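Local structure of importin-95 (Chaetomium thermophilum, 4XRI) at residues Y656-N661 / P665-M670; S617-G620 / S624-E627. The protein is an importin-beta-type nuclear transport receptor built of HEAT repeats, which carries protein cargo into the nucleus and probably binds a small GTPase of the Ran type. The protein carries 2 engineered substitutions. All blocks are in the same frame, centred on the assembly; numbering follows the deposited sequence.

Contact 1: residues Y656-N661 / P665-M670; sequences YNALGN and PSLCSM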
ATOM      1  N   TYR A 656      -5.694  10.245  28.480  1.00 37.52           N
ATOM      2  CA  TYR A 656      -5.054  11.556  28.413  1.00 39.39           C
ATOM      3  C   TYR A 656      -3.612  11.451  27.926  1.00 40.61           C
ATOM      4  O   TYR A 656      -3.180  12.206  27.058  1.00 40.73           O
ATOM      5  CB  TYR A 656      -5.074  12.243  29.783  1.00 37.27           C
ATOM      6  CG  TYR A 656      -6.450  12.554  30.320  1.00 38.55           C
ATOM      7  CD1 TYR A 656      -7.528  12.752  29.466  1.00 42.85           C
ATOM      8  CD2 TYR A 656      -6.670  12.652  31.688  1.00 38.50           C
ATOM      9  CE1 TYR A 656      -8.789  13.038  29.961  1.00 38.77           C
ATOM     10  CE2 TYR A 656      -7.924  12.937  32.193  1.00 45.86           C
ATOM     11  CZ  TYR A 656      -8.978  13.129  31.326  1.00 43.93           C
ATOM     12  OH  TYR A 656     -10.228  13.414  31.826  1.00 45.56           O
ATOM     13  N   ASN A 657      -2.877  10.503  28.495  1.00 44.61           N
ATOM     14  CA  ASN A 657      -1.460  10.346  28.199  1.00 45.26           C
ATOM     15  C   ASN A 657      -1.222   9.921  26.757  1.00 42.77           C
ATOM     16  O   ASN A 657      -0.273  10.372  26.116  1.00 40.29           O
ATOM     17  CB  ASN A 657      -0.831   9.334  29.152  1.00 48.08           C
ATOM     18  CG  ASN A 657       0.664   9.516  29.283  1.00 58.42           C
ATOM     19  OD1 ASN A 657       1.447   8.730  28.751  1.00 52.40           O
ATOM     20  ND2 ASN A 657       1.071  10.569  29.988  1.00 54.06           N
ATOM     21  N   ALA A 658      -2.093   9.053  26.254  1.00 38.61           N
ATOM     22  CA  ALA A 658      -2.029   8.632  24.861  1.00 44.61           C
ATOM     23  C   ALA A 658      -2.343   9.806  23.940  1.00 43.56           C
ATOM     24  O   ALA A 658      -1.715   9.975  22.894  1.00 38.06           O
ATOM     25  CB  ALA A 658      -2.990   7.479  24.607  1.00 43.69           C
ATOM     26  N   LEU A 659      -3.311  10.620  24.348  1.00 40.95           N
ATOM     27  CA  LEU A 659      -3.703  11.803  23.587  1.00 35.91           C
ATOM     28  C   LEU A 659      -2.566  12.809  23.455  1.00 40.28           C
ATOM     29  O   LEU A 659      -2.376  13.407  22.398  1.00 43.53           O
ATOM     30  CB  LEU A 659      -4.911  12.484  24.239  1.00 34.37           C
ATOM     31  CG  LEU A 659      -6.302  11.924  23.934  1.00 37.87           C
ATOM     32  CD1 LEU A 659      -7.337  12.592  24.824  1.00 37.08           C
ATOM     33  CD2 LEU A 659      -6.650  12.117  22.464  1.00 33.56           C
ATOM     34  N   GLY A 660      -1.819  12.999  24.537  1.00 39.14           N
ATOM     35  CA  GLY A 660      -0.791  14.023  24.578  1.00 39.38           C
ATOM     36  C   GLY A 660       0.537  13.616  23.965  1.00 46.75           C
ATOM     37  O   GLY A 660       1.437  14.445  23.819  1.00 50.82           O
ATOM     38  N   ASN A 661       0.662  12.346  23.601  1.00 47.95           N
ATOM     39  CA  ASN A 661       1.923  11.827  23.080  1.00 52.91           C
ATOM     40  C   ASN A 661       1.877  11.584  21.575  1.00 49.60           C
ATOM     41  O   ASN A 661       1.528  10.494  21.122  1.00 49.96           O
ATOM     42  CB  ASN A 661       2.298  10.534  23.803  1.00 52.33           C
ATOM     43  CG  ASN A 661       3.677  10.032  23.423  1.00 59.18           C
ATOM     44  OD1 ASN A 661       4.514  10.789  22.927  1.00 50.38           O
ATOM     45  ND2 ASN A 661       3.923   8.749  23.656  1.00 56.66           N
ATOM     46  N   PRO A 665       2.446   8.166  17.014  1.00 55.95           N
ATOM     47  CA  PRO A 665       1.357   8.626  16.142  1.00 50.28           C
ATOM     48  C   PRO A 665       0.162   7.682  16.105  1.00 51.87           C
ATOM     49  O   PRO A 665      -0.976   8.129  16.248  1.00 49.68           O
ATOM     50  CB  PRO A 665       2.025   8.709  14.762  1.00 50.08           C
ATOM     51  CG  PRO A 665       3.473   8.869  15.051  1.00 53.99           C
ATOM     52  CD  PRO A 665       3.720   8.055  16.281  1.00 53.56           C
ATOM     53  N   SER A 666       0.426   6.392  15.930  1.00 49.52           N
ATOM     54  CA  SER A 666      -0.635   5.403  15.806  1.00 51.79           C
ATOM     55  C   SER A 666      -1.504   5.333  17.060  1.00 48.25           C
ATOM     56  O   SER A 666      -2.729   5.270  16.967  1.00 45.33           O
ATOM     57  CB  SER A 666      -0.041   4.028  15.504  1.00 50.67           C
ATOM     58  OG  SER A 666      -1.035   3.133  15.034  1.00 53.16           O
ATOM     59  N   LEU A 667      -0.869   5.344  18.228  1.00 41.91           N
ATOM     60  CA  LEU A 667      -1.609   5.291  19.484  1.00 47.60           C
ATOM     61  C   LEU A 667      -2.344   6.603  19.742  1.00 44.25           C
ATOM     62  O   LEU A 667      -3.454   6.608  20.273  1.00 39.47           O
ATOM     63  CB  LEU A 667      -0.678   4.978  20.656  1.00 43.82           C
ATOM     64  CG  LEU A 667      -1.406   4.797  21.990  1.00 48.03           C
ATOM     65  CD1 LEU A 667      -2.449   3.695  21.873  1.00 44.25           C
ATOM     66  CD2 LEU A 667      -0.429   4.498  23.112  1.00 47.53           C
ATOM     67  N   CYS A 668      -1.716   7.711  19.362  1.00 43.66           N
ATOM     68  CA  CYS A 668      -2.328   9.023  19.514  1.00 45.84           C
ATOM     69  C   CYS A 668      -3.628   9.077  18.726  1.00 44.03           C
ATOM     70  O   CYS A 668      -4.659   9.506  19.243  1.00 38.21           O
ATOM     71  CB  CYS A 668      -1.377  10.124  19.046  1.00 47.24           C
ATOM     72  SG  CYS A 668      -1.973  11.816  19.364  1.00 44.96           S
ATOM     73  N   SER A 669      -3.569   8.621  17.478  1.00 35.99           N
ATOM     74  CA  SER A 669      -4.754   8.549  16.627  1.00 42.64           C
ATOM     75  C   SER A 669      -5.823   7.647  17.237  1.00 44.22           C
ATOM     76  O   SER A 669      -7.010   7.959  17.186  1.00 38.47           O
ATOM     77  CB  SER A 669      -4.386   8.055  15.225  1.00 45.78           C
ATOM     78  OG  SER A 669      -3.772   9.087  14.473  1.00 51.17           O
ATOM     79  N   MET A 670      -5.392   6.528  17.812  1.00 44.12           N
ATOM     80  CA  MET A 670      -6.303   5.610  18.488  1.00 41.18           C
ATOM     81  C   MET A 670      -6.957   6.273  19.696  1.00 33.22           C
ATOM     82  O   MET A 670      -8.132   6.045  19.983  1.00 37.13           O
ATOM     83  CB  MET A 670      -5.559   4.346  18.924  1.00 42.62           C
ATOM     84  CG  MET A 670      -6.443   3.302  19.573  1.00 51.10           C
ATOM     85  SD  MET A 670      -7.650   2.598  18.434  1.00 82.92           S
ATOM     86  CE  MET A 670      -6.606   1.522  17.454  1.00 97.21           C
TER
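C668, near the start of helix 665-682, sits against the last turn of helix 648-660 at one of the helix-to-helix turns of this HEAT-repeat solenoid. The two short axes come within 7.8 Å and their N-to-C directions differ by 125°, so the second helix leaves at a steep angle, well short of antiparallel, after three intervening residues. The closest pair of CA atoms, L659 and C668 at 5.1 Å, marks where the backbones meet.

The apolar part is small. The methyl of A658 points at the second helix and meets L667, with CB to CG at 4.1 Å. L667 has its CG anti to the backbone N (chi1 -175°), which lays the branch point beside that methyl. The CB of L659 points away from 665-670, and its side chain packs further along helix 665-682, on I672 and V675, and on F693 and Y696 of helix 690-701; F630 of helix 625-640 also touches A658.

The polar part involves backbone carbonyls, and no conventional hydrogen bond crosses between the segments. The CA of C668 directs its hydrogen to A658 O in a CA-H...O contact of 3.6 Å, with 148° at the hydrogen. That carbonyl also receives a weak bond from N661 N, so this oxygen has one partner from its own segment and a CA-H from the other helix. Around the buried cysteine, carbonyl oxygens gather: C668 CB lies 3.6 Å from N661 O, and C668 SG lies 3.4 Å from L659 O.

Contact 2: residues S617-G620 / S624-E627; sequences STCG and SVPE
This is a small, partly buried apolar contact in the linker between helices 605-616 and 625-640 of the HEAT-repeat solenoid, where the loop folds back on the first turn of the following helix. The two segments bury 108 Å² together, and the nearest CA atoms, those of C619 and P626, are 6.8 Å apart; side chains therefore bridge the gap.

C619 makes the contact from the loop side. Its CB points at the helix, and with SG anti to the carbonyl carbon (chi1 -70°) the sulfur reaches over both V625 and P626. SG meets one branch of the valine, V625 CG1, at 3.5 Å, while C619 CB comes to P626 CG at 3.8 Å. The proline ring thus takes the cysteine at its CG corner, with P626 CG also 3.9 Å from C619 SG.

Behind this pair, V625 is buried against I615 and against E580, Q583 and T584 of helix 573-597, and P626 touches L616. The start of the helix is thereby packed against both preceding helices. With no hydrogen bond between the segments, the contact rests on van der Waals packing, in which the sulfur probably acts as an apolar group.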
ATOM      1  N   SER A 617      -0.088  -0.372  31.934  1.00 36.98           N
ATOM      2  CA  SER A 617       0.886   0.182  32.871  1.00 38.77           C
ATOM      3  C   SER A 617       2.280  -0.413  32.686  1.00 43.64           C
ATOM      4  O   SER A 617       3.263   0.131  33.187  1.00 51.53           O
ATOM      5  CB  SER A 617       0.423  -0.040  34.313  1.00 35.16           C
ATOM      6  OG  SER A 617       0.385  -1.421  34.630  1.00 44.65           O
ATOM      7  N   THR A 618       2.361  -1.528  31.968  1.00 39.77           N
ATOM      8  CA  THR A 618       3.637  -2.197  31.751  1.00 50.65           C
ATOM      9  C   THR A 618       4.100  -2.123  30.304  1.00 53.16           C
ATOM     10  O   THR A 618       5.120  -2.705  29.943  1.00 57.48           O
ATOM     11  CB  THR A 618       3.568  -3.670  32.163  1.00 58.69           C
ATOM     12  OG1 THR A 618       2.541  -4.331  31.413  1.00 66.53           O
ATOM     13  CG2 THR A 618       3.251  -3.767  33.622  1.00 61.63           C
ATOM     14  N   CYS A 619       3.346  -1.410  29.474  1.00 55.89           N
ATOM     15  CA  CYS A 619       3.738  -1.221  28.087  1.00 55.51           C
ATOM     16  C   CYS A 619       4.795  -0.137  27.990  1.00 61.57           C
ATOM     17  O   CYS A 619       5.075   0.552  28.967  1.00 71.07           O
ATOM     18  CB  CYS A 619       2.529  -0.868  27.222  1.00 45.52           C
ATOM     19  SG  CYS A 619       1.405  -2.236  26.996  1.00 45.79           S
ATOM     20  N   GLY A 620       5.378   0.010  26.806  1.00 56.68           N
ATOM     21  CA  GLY A 620       6.399   1.014  26.584  1.00 67.22           C
ATOM     22  C   GLY A 620       7.120   0.851  25.260  1.00 76.04           C
ATOM     23  O   GLY A 620       7.345  -0.267  24.798  1.00 73.18           O
ATOM     24  N   SER A 624       2.799  -3.021  19.714  1.00 45.92           N
ATOM     25  CA  SER A 624       1.469  -3.053  19.116  1.00 44.05           C
ATOM     26  C   SER A 624       0.404  -3.257  20.186  1.00 39.83           C
ATOM     27  O   SER A 624      -0.793  -3.227  19.902  1.00 36.95           O
ATOM     28  CB  SER A 624       1.379  -4.162  18.066  1.00 52.96           C
ATOM     29  OG  SER A 624       1.506  -5.439  18.661  1.00 54.98           O
ATOM     30  N   VAL A 625       0.852  -3.462  21.419  1.00 36.26           N
ATOM     31  CA  VAL A 625      -0.036  -3.830  22.518  1.00 35.26           C
ATOM     32  C   VAL A 625      -0.979  -2.718  23.007  1.00 27.95           C
ATOM     33  O   VAL A 625      -2.167  -2.976  23.191  1.00 32.56           O
ATOM     34  CB  VAL A 625       0.777  -4.346  23.730  1.00 41.09           C
ATOM     35  CG1 VAL A 625      -0.136  -4.618  24.909  1.00 33.50           C
ATOM     36  CG2 VAL A 625       1.545  -5.604  23.352  1.00 36.43           C
ATOM     37  N   PRO A 626      -0.464  -1.489  23.234  1.00 37.42           N
ATOM     38  CA  PRO A 626      -1.403  -0.473  23.728  1.00 37.32           C
ATOM     39  C   PRO A 626      -2.554  -0.210  22.762  1.00 37.18           C
ATOM     40  O   PRO A 626      -3.673   0.068  23.191  1.00 33.40           O
ATOM     41  CB  PRO A 626      -0.524   0.779  23.878  1.00 33.61           C
ATOM     42  CG  PRO A 626       0.855   0.272  24.014  1.00 40.57           C
ATOM     43  CD  PRO A 626       0.909  -0.958  23.150  1.00 37.39           C
ATOM     44  N   GLU A 627      -2.274  -0.310  21.468  1.00 35.69           N
ATOM     45  CA  GLU A 627      -3.285  -0.077  20.446  1.00 37.60           C
ATOM     46  C   GLU A 627      -4.356  -1.162  20.478  1.00 35.54           C
ATOM     47  O   GLU A 627      -5.542  -0.879  20.309  1.00 38.23           O
ATOM     48  CB  GLU A 627      -2.633  -0.008  19.064  1.00 43.84           C
ATOM     49  CG  GLU A 627      -3.576   0.385  17.946  1.00 62.85           C
ATOM     50  CD  GLU A 627      -2.834   0.879  16.720  1.00 76.28           C
ATOM     51  OE1 GLU A 627      -3.460   0.988  15.644  1.00 82.66           O
ATOM     52  OE2 GLU A 627      -1.624   1.164  16.836  1.00 78.63           O
TER

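In the fold
Contacts 1 and 2 lie at two linkers in series along the chain, with the linker from helix 625-640 to helix 648-660 between them. They are on the same side of the chain's centre, their own centres 12 Å apart, and they touch through helices 625-640 and 665-682. The join is partly polar: S666 OG lies 2.7 Å from E627 OE2, a probable hydrogen bond. Beside it, L667 CD2 rests on P626 CB at 3.8 Å. L667 and P626 each also serve their own contact, which makes a continuous chain from C619 through P626 and L667 to A658. Bound glycerol, probably from the crystallisation liquor, lies about 4 Å from the side chain of L667 and likewise of P626.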